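Local coordinates for protein short-chain-enoyl-CoA hydratase (Clostridium acetobutylicum, PDB 5Z7R) that catalyses the reversible hydration of crotonyl-CoA to 3-hydroxybutyryl-CoA, also accepting hexenoyl-CoA but not higher analogues, in butanoate metabolism, at residues 3-8 with 30-35; 26-31 with 61-66; 95-100 with 210-215; 124-129 with 183-188. All blocks are in the same frame, centred on the assembly; numbering follows the deposited sequence.

Interaction 1: 3-8 with 30-35; sequences LNNVIL and SDTLKE
Glu35, in the first turns of helix 30-45, reaches from the helix to the chain that leads into the edge strand 6-11. Its CB lies against two methyl groups that come past it from the other segment, CD2 of Leu3 and, at 4.0 Å, CG2 of Val6. CG keeps touch with the same Leu3 methyl. With CG anti to the carbonyl carbon (chi1 -66°) and the chain extended beyond it (chi2 177°), the carboxylate is carried out to the backbone of residues 3-5. There OE1 does the work: it accepts a fairly straight hydrogen bond of 3.0 Å from Asn5 N on its syn lone pair, and a weak, bent one of 2.9 Å from Asn4 N. Two successive amides thus share one oxygen, an arrangement that would probably favour the ionised acid. OE2 lies 3.8 Å from CB of Asn5, whose side chain crosses that of Glu35 at about a right angle. Thr32, one turn back on the helix, brings CG2 to 4.3 Å from CG2 of Val6, while its OG1 is bonded to Asn29. The arrangement is that of a helix packed on the outer strand of the crotonase-fold sheet, with a buried carboxylate gripping the approach to that strand.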
loop_
_atom_site.group_PDB
_atom_site.type_symbol
_atom_site.label_atom_id
_atom_site.label_comp_id
_atom_site.label_asym_id
_atom_site.label_seq_id
_atom_site.Cartn_x
_atom_site.Cartn_y
_atom_site.Cartn_z
ATOM N N LEU A 3 7.495 13.328 38.028
ATOM C CA LEU A 3 8.138 12.181 37.367
ATOM C C LEU A 3 9.139 11.491 38.252
ATOM O O LEU A 3 10.034 12.154 38.756
ATOM C CB LEU A 3 8.896 12.683 36.138
ATOM C CG LEU A 3 8.112 13.538 35.153
ATOM C CD1 LEU A 3 9.048 14.122 34.109
ATOM C CD2 LEU A 3 7.028 12.701 34.517
ATOM N N ASN A 4 9.031 10.177 38.435
ATOM C CA ASN A 4 10.079 9.482 39.188
ATOM C C ASN A 4 10.634 8.208 38.545
ATOM O O ASN A 4 11.279 7.399 39.208
ATOM C CB ASN A 4 9.663 9.276 40.657
ATOM C CG ASN A 4 8.347 8.541 40.804
ATOM O OD1 ASN A 4 7.318 9.129 41.150
ATOM N ND2 ASN A 4 8.377 7.245 40.557
ATOM N N ASN A 5 10.400 8.051 37.241
ATOM C CA ASN A 5 11.112 7.058 36.408
ATOM C C ASN A 5 11.895 7.715 35.237
ATOM O O ASN A 5 12.781 7.094 34.631
ATOM C CB ASN A 5 10.124 5.992 35.878
ATOM C CG ASN A 5 9.673 5.001 36.945
ATOM O OD1 ASN A 5 10.265 4.899 38.009
ATOM N ND2 ASN A 5 8.626 4.250 36.646
ATOM N N VAL A 6 11.599 8.986 34.969
ATOM C CA VAL A 6 12.095 9.701 33.800
ATOM C C VAL A 6 12.520 11.129 34.103
ATOM O O VAL A 6 11.715 11.930 34.551
ATOM C CB VAL A 6 10.975 9.789 32.748
ATOM C CG1 VAL A 6 11.470 10.467 31.460
ATOM C CG2 VAL A 6 10.421 8.389 32.503
ATOM N N ILE A 7 13.763 11.463 33.800
ATOM C CA ILE A 7 14.246 12.810 33.973
ATOM C C ILE A 7 14.143 13.579 32.665
ATOM O O ILE A 7 14.437 13.030 31.615
ATOM C CB ILE A 7 15.720 12.793 34.425
ATOM C CG1 ILE A 7 15.884 11.934 35.680
ATOM C CG2 ILE A 7 16.191 14.214 34.688
ATOM C CD1 ILE A 7 17.313 11.544 35.982
ATOM N N LEU A 8 13.770 14.848 32.721
ATOM C CA LEU A 8 13.746 15.675 31.528
ATOM C C LEU A 8 14.494 16.995 31.694
ATOM O O LEU A 8 14.133 17.782 32.571
ATOM C CB LEU A 8 12.307 15.990 31.147
ATOM C CG LEU A 8 12.158 17.033 30.018
ATOM C CD1 LEU A 8 12.587 16.472 28.665
ATOM C CD2 LEU A 8 10.731 17.544 29.926
ATOM N N SER A 30 4.311 0.174 33.175
ATOM C CA SER A 30 3.208 1.087 32.811
ATOM C C SER A 30 3.446 2.535 33.286
ATOM O O SER A 30 3.202 3.485 32.513
ATOM C CB SER A 30 1.872 0.570 33.345
ATOM O OG SER A 30 1.812 -0.844 33.281
ATOM N N ASP A 31 3.941 2.712 34.522
ATOM C CA ASP A 31 4.178 4.071 35.040
ATOM C C ASP A 31 5.219 4.767 34.179
ATOM O O ASP A 31 5.116 5.975 33.921
ATOM C CB ASP A 31 4.643 4.086 36.508
ATOM C CG ASP A 31 3.597 3.558 37.476
ATOM O OD1 ASP A 31 2.394 3.588 37.150
ATOM O OD2 ASP A 31 3.988 3.106 38.575
ATOM N N THR A 32 6.227 4.006 33.742
ATOM C CA THR A 32 7.297 4.553 32.904
ATOM C C THR A 32 6.760 4.967 31.529
ATOM O O THR A 32 6.997 6.099 31.065
ATOM C CB THR A 32 8.443 3.545 32.741
ATOM O OG1 THR A 32 8.814 3.020 34.016
ATOM C CG2 THR A 32 9.652 4.187 32.139
ATOM N N LEU A 33 5.999 4.081 30.898
ATOM C CA LEU A 33 5.391 4.407 29.617
ATOM C C LEU A 33 4.506 5.633 29.734
ATOM O O LEU A 33 4.531 6.543 28.877
ATOM C CB LEU A 33 4.584 3.240 29.112
ATOM C CG LEU A 33 5.327 1.949 28.759
ATOM C CD1 LEU A 33 4.348 0.815 28.520
ATOM C CD2 LEU A 33 6.212 2.122 27.529
ATOM N N LYS A 34 3.731 5.668 30.815
ATOM C CA LYS A 34 2.840 6.793 31.080
ATOM C C LYS A 34 3.617 8.105 31.206
ATOM O O LYS A 34 3.292 9.098 30.559
ATOM C CB LYS A 34 2.016 6.511 32.340
ATOM C CG LYS A 34 0.866 5.521 32.126
ATOM C CD LYS A 34 -0.499 6.134 32.424
ATOM C CE LYS A 34 -0.707 6.327 33.931
ATOM N NZ LYS A 34 -1.776 7.321 34.250
ATOM N N GLU A 35 4.666 8.096 32.025
ATOM C CA GLU A 35 5.516 9.275 32.172
ATOM C C GLU A 35 6.188 9.671 30.834
ATOM O O GLU A 35 6.362 10.861 30.531
ATOM C CB GLU A 35 6.562 9.013 33.266
ATOM C CG GLU A 35 5.974 8.861 34.673
ATOM C CD GLU A 35 7.000 8.529 35.756
ATOM O OE1 GLU A 35 8.062 9.205 35.839
ATOM O OE2 GLU A 35 6.723 7.599 36.548
#

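Interaction 2: 26-31 with 61-66; sequences NALNSD and SFVAGA
Residues 26-28 run alongside 63-66 and close with a single backbone bridge between Leu28 and Ala66, where Leu28 N gives a nearly straight 2.9 Å hydrogen bond to Gly65 O, in the carbonyl plane on a lone pair. Both segments belong to the crotonase fold, beside its active site: the side chain of Leu28 is about 7 Å from that of Glu114, and Gly65 is about 7 Å from the side chain of Glu134, both catalytic by similarity. Gly65 has a positive phi (74°), which suits glycine, and its oxygen receives a CA-H...O contact from Ala27. Beside the bridge, Leu28 and Val63 cross at about a right angle, and CG1 of Val63 sits 3.6 Å from Leu28 CG, nearly equidistant from both Leu28 methyls. The same Val63 CG1, anti to its backbone N, also lies 3.3 Å from Asn26 O. Asn26 gives Ser61 O a weak bond from ND2 at the corner by Phe62, though its stronger ties are to Arg21 and Ala57. CB of Asn26 rests 3.1 Å from Phe62 O. At the other end Asn29 caps helix 30-45, and Ala66 CA approaches Leu28 O at 3.0 Å in a second CA-H...O contact.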
loop_
_atom_site.group_PDB
_atom_site.type_symbol
_atom_site.label_atom_id
_atom_site.label_comp_id
_atom_site.label_asym_id
_atom_site.label_seq_id
_atom_site.Cartn_x
_atom_site.Cartn_y
_atom_site.Cartn_z
ATOM N N ASN A 26 16.797 0.306 34.148
ATOM C CA ASN A 26 15.926 1.172 33.368
ATOM C C ASN A 26 14.752 0.505 32.622
ATOM O O ASN A 26 14.266 1.052 31.603
ATOM C CB ASN A 26 16.773 1.958 32.400
ATOM C CG ASN A 26 17.779 2.803 33.110
ATOM O OD1 ASN A 26 17.409 3.620 33.945
ATOM N ND2 ASN A 26 19.054 2.625 32.787
ATOM N N ALA A 27 14.268 -0.628 33.151
ATOM C CA ALA A 27 13.155 -1.361 32.512
ATOM C C ALA A 27 11.867 -0.549 32.438
ATOM O O ALA A 27 11.630 0.388 33.233
ATOM C CB ALA A 27 12.883 -2.690 33.188
ATOM N N LEU A 28 11.057 -0.910 31.446
ATOM C CA LEU A 28 9.787 -0.243 31.191
ATOM C C LEU A 28 8.651 -0.952 31.895
ATOM O O LEU A 28 8.506 -2.168 31.794
ATOM C CB LEU A 28 9.480 -0.237 29.707
ATOM C CG LEU A 28 10.548 0.384 28.831
ATOM C CD1 LEU A 28 10.253 0.069 27.377
ATOM C CD2 LEU A 28 10.617 1.884 29.083
ATOM N N ASN A 29 7.859 -0.176 32.617
ATOM C CA ASN A 29 6.592 -0.643 33.160
ATOM C C ASN A 29 5.576 0.419 32.817
ATOM O O ASN A 29 5.949 1.454 32.225
ATOM C CB ASN A 29 6.698 -0.855 34.667
ATOM C CG ASN A 29 7.206 0.380 35.403
ATOM O OD1 ASN A 29 7.138 1.515 34.901
ATOM N ND2 ASN A 29 7.723 0.161 36.597
ATOM N N SER A 30 4.311 0.174 33.175
ATOM C CA SER A 30 3.208 1.087 32.811
ATOM C C SER A 30 3.446 2.535 33.286
ATOM O O SER A 30 3.202 3.485 32.513
ATOM C CB SER A 30 1.872 0.570 33.345
ATOM O OG SER A 30 1.812 -0.844 33.281
ATOM N N ASP A 31 3.941 2.712 34.522
ATOM C CA ASP A 31 4.178 4.071 35.040
ATOM C C ASP A 31 5.219 4.767 34.179
ATOM O O ASP A 31 5.116 5.975 33.921
ATOM C CB ASP A 31 4.643 4.086 36.508
ATOM C CG ASP A 31 3.597 3.558 37.476
ATOM O OD1 ASP A 31 2.394 3.588 37.150
ATOM O OD2 ASP A 31 3.988 3.106 38.575
ATOM N N SER A 61 22.945 0.048 31.566
ATOM C CA SER A 61 21.690 -0.133 30.775
ATOM C C SER A 61 21.156 1.072 30.079
ATOM O O SER A 61 21.108 2.173 30.646
ATOM C CB SER A 61 20.533 -0.677 31.624
ATOM O OG SER A 61 20.274 -2.037 31.336
ATOM N N PHE A 62 20.714 0.830 28.848
ATOM C CA PHE A 62 19.837 1.755 28.162
ATOM C C PHE A 62 18.428 1.530 28.741
ATOM O O PHE A 62 17.953 2.341 29.517
ATOM C CB PHE A 62 19.905 1.546 26.645
ATOM C CG PHE A 62 18.935 2.384 25.875
ATOM C CD1 PHE A 62 19.107 3.757 25.778
ATOM C CD2 PHE A 62 17.836 1.801 25.268
ATOM C CE1 PHE A 62 18.202 4.523 25.078
ATOM C CE2 PHE A 62 16.932 2.554 24.580
ATOM C CZ PHE A 62 17.122 3.910 24.468
ATOM N N VAL A 63 17.779 0.488 28.274
ATOM C CA VAL A 63 16.568 -0.001 28.855
ATOM C C VAL A 63 16.640 -1.510 28.751
ATOM O O VAL A 63 16.692 -2.045 27.676
ATOM C CB VAL A 63 15.356 0.581 28.105
ATOM C CG1 VAL A 63 14.066 -0.060 28.527
ATOM C CG2 VAL A 63 15.284 2.080 28.254
ATOM N N ALA A 64 16.661 -2.196 29.870
ATOM C CA ALA A 64 16.636 -3.639 29.856
ATOM C C ALA A 64 15.230 -4.197 29.978
ATOM O O ALA A 64 14.794 -4.545 31.051
ATOM C CB ALA A 64 17.532 -4.197 30.934
ATOM N N GLY A 65 14.518 -4.295 28.881
ATOM C CA GLY A 65 13.230 -4.947 28.881
ATOM C C GLY A 65 12.041 -4.245 29.498
ATOM O O GLY A 65 12.035 -3.051 29.695
ATOM N N ALA A 66 11.021 -5.031 29.789
ATOM C CA ALA A 66 9.844 -4.524 30.462
ATOM C C ALA A 66 9.514 -5.449 31.623
ATOM O O ALA A 66 9.893 -6.631 31.608
ATOM C CB ALA A 66 8.666 -4.375 29.482
#

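Interaction 3: 95-100 with 210-215; sequences LLEKPV and SKQAIN
Lys211 and Asn215, one turn apart on helix 204-217, point their side chains at the bend 95-100, which joins helix 76-95 to strand 100-104. This is a helix-to-strand connection of the crotonase fold held by a helix from much later in the chain. Lys211 goes in like a rod: CG is anti to the backbone N (chi1 -175°) and every later torsion stays near 180°, so that the buried ammonium group arrives at the carbonyls of the bend. Its aliphatic part slides past the Leu96 carbonyl, Lys211 CE lying 3.0 Å from Leu96 O. Lys211 NZ then bonds Leu96 O at 2.7 Å, in the carbonyl plane, and reaches Lys98 O weakly at 3.3 Å. Its charge is met by a salt bridge to Asp120, whose OD2 also accepts from Val100 N, so the buried ammonium is probably well stabilised. CG1 of Val100, crossing the lysine obliquely, flanks Lys211 NZ at 4.0 Å.

Asn215 takes the other end of the bend. Its side chain crosses that of Leu95 obliquely, with Asn215 ND2 at 4.0 Å from the Leu95 CD2 methyl, while OD1 is bonded to Lys159 of a second subunit. Glu97, its carboxylate near Gln212, makes a salt bridge with Arg80 of a third subunit. Between Asn215 and Leu95, at the end of helix 76-95, sits a water that accepts from Asn215 ND2 at 2.8 Å and donates to Leu95 O at 3.2 Å.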
loop_
_atom_site.group_PDB
_atom_site.type_symbol
_atom_site.label_atom_id
_atom_site.label_comp_id
_atom_site.label_asym_id
_atom_site.label_seq_id
_atom_site.Cartn_x
_atom_site.Cartn_y
_atom_site.Cartn_z
ATOM N N LEU A 95 6.851 9.780 15.587
ATOM C CA LEU A 95 6.264 10.853 14.761
ATOM C C LEU A 95 6.565 12.234 15.288
ATOM O O LEU A 95 6.348 13.241 14.575
ATOM C CB LEU A 95 4.732 10.680 14.679
ATOM C CG LEU A 95 4.285 9.489 13.838
ATOM C CD1 LEU A 95 2.811 9.158 14.043
ATOM C CD2 LEU A 95 4.582 9.779 12.356
ATOM N N LEU A 96 7.010 12.302 16.548
ATOM C CA LEU A 96 7.334 13.582 17.188
ATOM C C LEU A 96 8.030 14.514 16.223
ATOM O O LEU A 96 9.048 14.164 15.633
ATOM C CB LEU A 96 8.245 13.328 18.402
ATOM C CG LEU A 96 8.843 14.546 19.107
ATOM C CD1 LEU A 96 7.743 15.542 19.436
ATOM C CD2 LEU A 96 9.578 14.112 20.366
ATOM N N GLU A 97 7.524 15.721 16.092
ATOM C CA GLU A 97 8.055 16.646 15.110
ATOM C C GLU A 97 9.411 17.307 15.430
ATOM O O GLU A 97 9.842 18.173 14.725
ATOM C CB GLU A 97 6.986 17.695 14.791
ATOM C CG GLU A 97 5.700 17.067 14.240
ATOM C CD GLU A 97 5.090 17.852 13.085
ATOM O OE1 GLU A 97 5.019 17.296 11.937
ATOM O OE2 GLU A 97 4.680 19.018 13.350
ATOM N N LYS A 98 10.105 16.873 16.459
ATOM C CA LYS A 98 11.542 17.129 16.563
ATOM C C LYS A 98 12.286 15.796 16.420
ATOM O O LYS A 98 11.793 14.774 16.850
ATOM C CB LYS A 98 11.953 17.798 17.894
ATOM C CG LYS A 98 10.848 18.284 18.834
ATOM C CD LYS A 98 10.159 19.557 18.384
ATOM C CE LYS A 98 9.179 20.046 19.450
ATOM N NZ LYS A 98 8.853 21.499 19.324
ATOM N N PRO A 99 13.496 15.812 15.859
ATOM C CA PRO A 99 14.321 14.630 15.729
ATOM C C PRO A 99 14.709 14.053 17.058
ATOM O O PRO A 99 15.013 14.809 17.976
ATOM C CB PRO A 99 15.555 15.168 15.068
ATOM C CG PRO A 99 15.026 16.289 14.224
ATOM C CD PRO A 99 14.076 16.949 15.137
ATOM N N VAL A 100 14.703 12.727 17.188
ATOM C CA VAL A 100 15.127 12.142 18.416
ATOM C C VAL A 100 16.184 11.073 18.215
ATOM O O VAL A 100 16.058 10.205 17.358
ATOM C CB VAL A 100 13.953 11.734 19.351
ATOM C CG1 VAL A 100 12.607 11.988 18.708
ATOM C CG2 VAL A 100 14.103 10.353 19.934
ATOM N N SER A 210 11.068 17.735 6.734
ATOM C CA SER A 210 11.833 16.554 6.344
ATOM C C SER A 210 11.484 15.326 7.163
ATOM O O SER A 210 11.379 14.224 6.613
ATOM C CB SER A 210 13.361 16.784 6.423
ATOM O OG SER A 210 13.781 17.815 5.553
ATOM N N LYS A 211 11.362 15.466 8.475
ATOM C CA LYS A 211 11.044 14.295 9.285
ATOM C C LYS A 211 9.700 13.710 8.832
ATOM O O LYS A 211 9.558 12.525 8.693
ATOM C CB LYS A 211 10.949 14.618 10.775
ATOM C CG LYS A 211 10.746 13.348 11.579
ATOM C CD LYS A 211 10.825 13.561 13.066
ATOM C CE LYS A 211 10.346 12.293 13.745
ATOM N NZ LYS A 211 10.834 12.152 15.112
ATOM N N GLN A 212 8.744 14.581 8.579
ATOM C CA GLN A 212 7.394 14.192 8.205
ATOM C C GLN A 212 7.401 13.527 6.807
ATOM O O GLN A 212 6.826 12.450 6.607
ATOM C CB GLN A 212 6.481 15.433 8.258
ATOM C CG GLN A 212 5.100 15.288 7.666
ATOM C CD GLN A 212 4.120 14.625 8.610
ATOM O OE1 GLN A 212 2.942 14.963 8.611
ATOM N NE2 GLN A 212 4.599 13.713 9.434
ATOM N N ALA A 213 8.063 14.149 5.849
ATOM C CA ALA A 213 8.123 13.566 4.538
ATOM C C ALA A 213 8.788 12.182 4.559
ATOM O O ALA A 213 8.358 11.276 3.857
ATOM C CB ALA A 213 8.811 14.517 3.578
ATOM N N ILE A 214 9.799 11.987 5.384
ATOM C CA ILE A 214 10.479 10.696 5.439
ATOM C C ILE A 214 9.584 9.654 6.093
ATOM O O ILE A 214 9.529 8.511 5.641
ATOM C CB ILE A 214 11.813 10.782 6.191
ATOM C CG1 ILE A 214 12.773 11.673 5.421
ATOM C CG2 ILE A 214 12.415 9.398 6.381
ATOM C CD1 ILE A 214 14.010 12.111 6.205
ATOM N N ASN A 215 8.867 10.041 7.146
ATOM C CA ASN A 215 7.996 9.114 7.850
ATOM C C ASN A 215 6.815 8.745 7.000
ATOM O O ASN A 215 6.484 7.570 6.898
ATOM C CB ASN A 215 7.472 9.691 9.185
ATOM C CG ASN A 215 8.475 9.530 10.325
ATOM O OD1 ASN A 215 9.256 8.550 10.367
ATOM N ND2 ASN A 215 8.424 10.453 11.291
HETATM O O HOH W 1 6.714 12.624 11.427
#

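Interaction 4: 124-129 with 183-188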
loop_
_atom_site.group_PDB
_atom_site.type_symbol
_atom_site.label_atom_id
_atom_site.label_comp_id
_atom_site.label_asym_id
_atom_site.label_seq_id
_atom_site.Cartn_x
_atom_site.Cartn_y
_atom_site.Cartn_z
ATOM N N ALA A 124 25.308 4.088 19.583
ATOM C CA ALA A 124 25.498 3.174 20.692
ATOM C C ALA A 124 26.898 3.298 21.237
ATOM O O ALA A 124 27.783 3.806 20.532
ATOM C CB ALA A 124 25.252 1.757 20.251
ATOM N N SER A 125 27.086 2.820 22.476
ATOM C CA SER A 125 28.418 2.687 23.079
ATOM C C SER A 125 28.881 1.240 22.990
ATOM O O SER A 125 28.073 0.311 22.999
ATOM C CB SER A 125 28.495 3.237 24.523
ATOM O OG SER A 125 27.612 2.584 25.415
ATOM N N SER A 126 30.193 1.049 22.882
ATOM C CA SER A 126 30.727 -0.252 22.458
ATOM C C SER A 126 30.284 -1.387 23.373
ATOM O O SER A 126 30.357 -2.545 22.998
ATOM C CB SER A 126 32.268 -0.206 22.307
ATOM O OG SER A 126 32.917 0.028 23.555
ATOM N N ASN A 127 29.845 -1.038 24.578
ATOM C CA ASN A 127 29.264 -1.994 25.531
ATOM C C ASN A 127 27.811 -2.386 25.249
ATOM O O ASN A 127 27.368 -3.416 25.729
ATOM C CB ASN A 127 29.388 -1.478 26.975
ATOM C CG ASN A 127 28.502 -0.271 27.266
ATOM O OD1 ASN A 127 27.742 -0.274 28.245
ATOM N ND2 ASN A 127 28.595 0.767 26.441
ATOM N N ALA A 128 27.081 -1.595 24.463
ATOM C CA ALA A 128 25.657 -1.885 24.242
ATOM C C ALA A 128 25.437 -3.281 23.693
ATOM O O ALA A 128 26.313 -3.859 23.075
ATOM C CB ALA A 128 25.001 -0.836 23.356
ATOM N N ARG A 129 24.269 -3.835 24.010
ATOM C CA ARG A 129 23.757 -5.068 23.400
ATOM C C ARG A 129 22.311 -4.875 22.933
ATOM O O ARG A 129 21.556 -4.119 23.535
ATOM C CB ARG A 129 23.799 -6.217 24.395
ATOM C CG ARG A 129 25.173 -6.469 24.965
ATOM C CD ARG A 129 25.234 -7.864 25.539
ATOM N NE ARG A 129 26.603 -8.371 25.582
ATOM C CZ ARG A 129 26.961 -9.598 25.214
ATOM N NH1 ARG A 129 28.230 -9.960 25.312
ATOM N NH2 ARG A 129 26.063 -10.465 24.736
ATOM N N VAL A 183 30.655 4.301 19.504
ATOM C CA VAL A 183 31.703 5.072 20.193
ATOM C C VAL A 183 31.901 4.390 21.533
ATOM O O VAL A 183 31.189 3.428 21.840
ATOM C CB VAL A 183 31.329 6.539 20.450
ATOM C CG1 VAL A 183 31.128 7.307 19.149
ATOM C CG2 VAL A 183 30.093 6.656 21.315
ATOM N N GLU A 184 32.879 4.849 22.316
ATOM C CA GLU A 184 33.114 4.286 23.647
ATOM C C GLU A 184 32.191 4.983 24.621
ATOM O O GLU A 184 31.751 6.104 24.355
ATOM C CB GLU A 184 34.582 4.459 24.065
ATOM C CG GLU A 184 35.551 3.546 23.300
ATOM C CD GLU A 184 35.363 2.060 23.601
ATOM O OE1 GLU A 184 35.595 1.618 24.764
ATOM O OE2 GLU A 184 34.997 1.319 22.657
ATOM N N PRO A 185 31.884 4.343 25.759
ATOM C CA PRO A 185 31.060 5.029 26.768
ATOM C C PRO A 185 31.413 6.498 26.926
ATOM O O PRO A 185 30.554 7.367 26.723
ATOM C CB PRO A 185 31.375 4.255 28.023
ATOM C CG PRO A 185 31.560 2.856 27.510
ATOM C CD PRO A 185 32.291 3.007 26.208
ATOM N N SER A 186 32.677 6.802 27.184
ATOM C CA SER A 186 33.043 8.161 27.479
ATOM C C SER A 186 32.671 9.172 26.391
ATOM O O SER A 186 32.481 10.355 26.709
ATOM C CB SER A 186 34.553 8.246 27.772
ATOM O OG SER A 186 34.938 9.598 27.935
ATOM N N GLU A 187 32.601 8.735 25.122
ATOM C CA GLU A 187 32.253 9.610 23.995
ATOM C C GLU A 187 30.719 9.726 23.688
ATOM O O GLU A 187 30.290 10.657 23.009
ATOM C CB GLU A 187 32.958 9.116 22.732
ATOM C CG GLU A 187 34.477 8.993 22.836
ATOM C CD GLU A 187 35.137 8.515 21.532
ATOM O OE1 GLU A 187 34.536 7.723 20.764
ATOM O OE2 GLU A 187 36.288 8.916 21.273
ATOM N N LEU A 188 29.905 8.793 24.169
ATOM C CA LEU A 188 28.474 8.712 23.754
ATOM C C LEU A 188 27.652 10.025 23.743
ATOM O O LEU A 188 27.136 10.459 22.706
ATOM C CB LEU A 188 27.758 7.664 24.598
ATOM C CG LEU A 188 26.298 7.346 24.243
ATOM C CD1 LEU A 188 26.121 7.335 22.733
ATOM C CD2 LEU A 188 25.889 6.006 24.805
#
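Ser126 holds OG between its backbone N and carbonyl carbon (chi1 65°), while Glu184 bends at its second torsion (chi2 -66°), which brings its carboxylate to Ser126. The two meet tip to tip: Ser126 OG donates to Glu184 OE2 over 2.6 Å, coming from above the carboxylate plane and well out of it. CB of Ser126 also lies 3.1 Å from OE2 of Glu184. Next to this pair the backbones run parallel. Val183 N bonds Ala124 O at 3.1 Å, in the carbonyl plane, and Ser126 N returns a weak, bent bond to Val183 O. Val183 O also takes a CA-H...O contact from Ser125 CA at 3.1 Å, so two donors converge on it as the strand ends. From Ser125 the chain turns away through a type I turn to Ala128, leaving CB of Ser125 against the Pro185 ring and against CD2 of Leu188 at 3.8 Å. Leu188 starts helix 188-201 and has CG anti to its backbone N, which places its CD2 against Ser125; it also touches Ala103. The pairing is that of the last two parallel strands of the crotonase-fold sheet, 121-125 and 182-183, the latter at its edge and leading into a helix.

Overall arrangement
Four contacts show how chemistry follows place within one crotonase fold. Interactions 2 and 3 are buried, and lie on opposite sides of the chain's centre. The former is backbone pairing and methyl packing beside the active site; the latter buries a lysine charge and borders other subunits. Interactions 1 and 4 are partly buried and work at the two outermost strands of the same six-stranded sheet, their centres 24 Å apart. There a glutamate takes part in each, accepting from main-chain amides in interaction 1 and from a serine hydroxyl, beside parallel strand bonds, in interaction 4. Interactions 1 and 2 touch and share Ser30 and Asp31, at the start of helix 30-45.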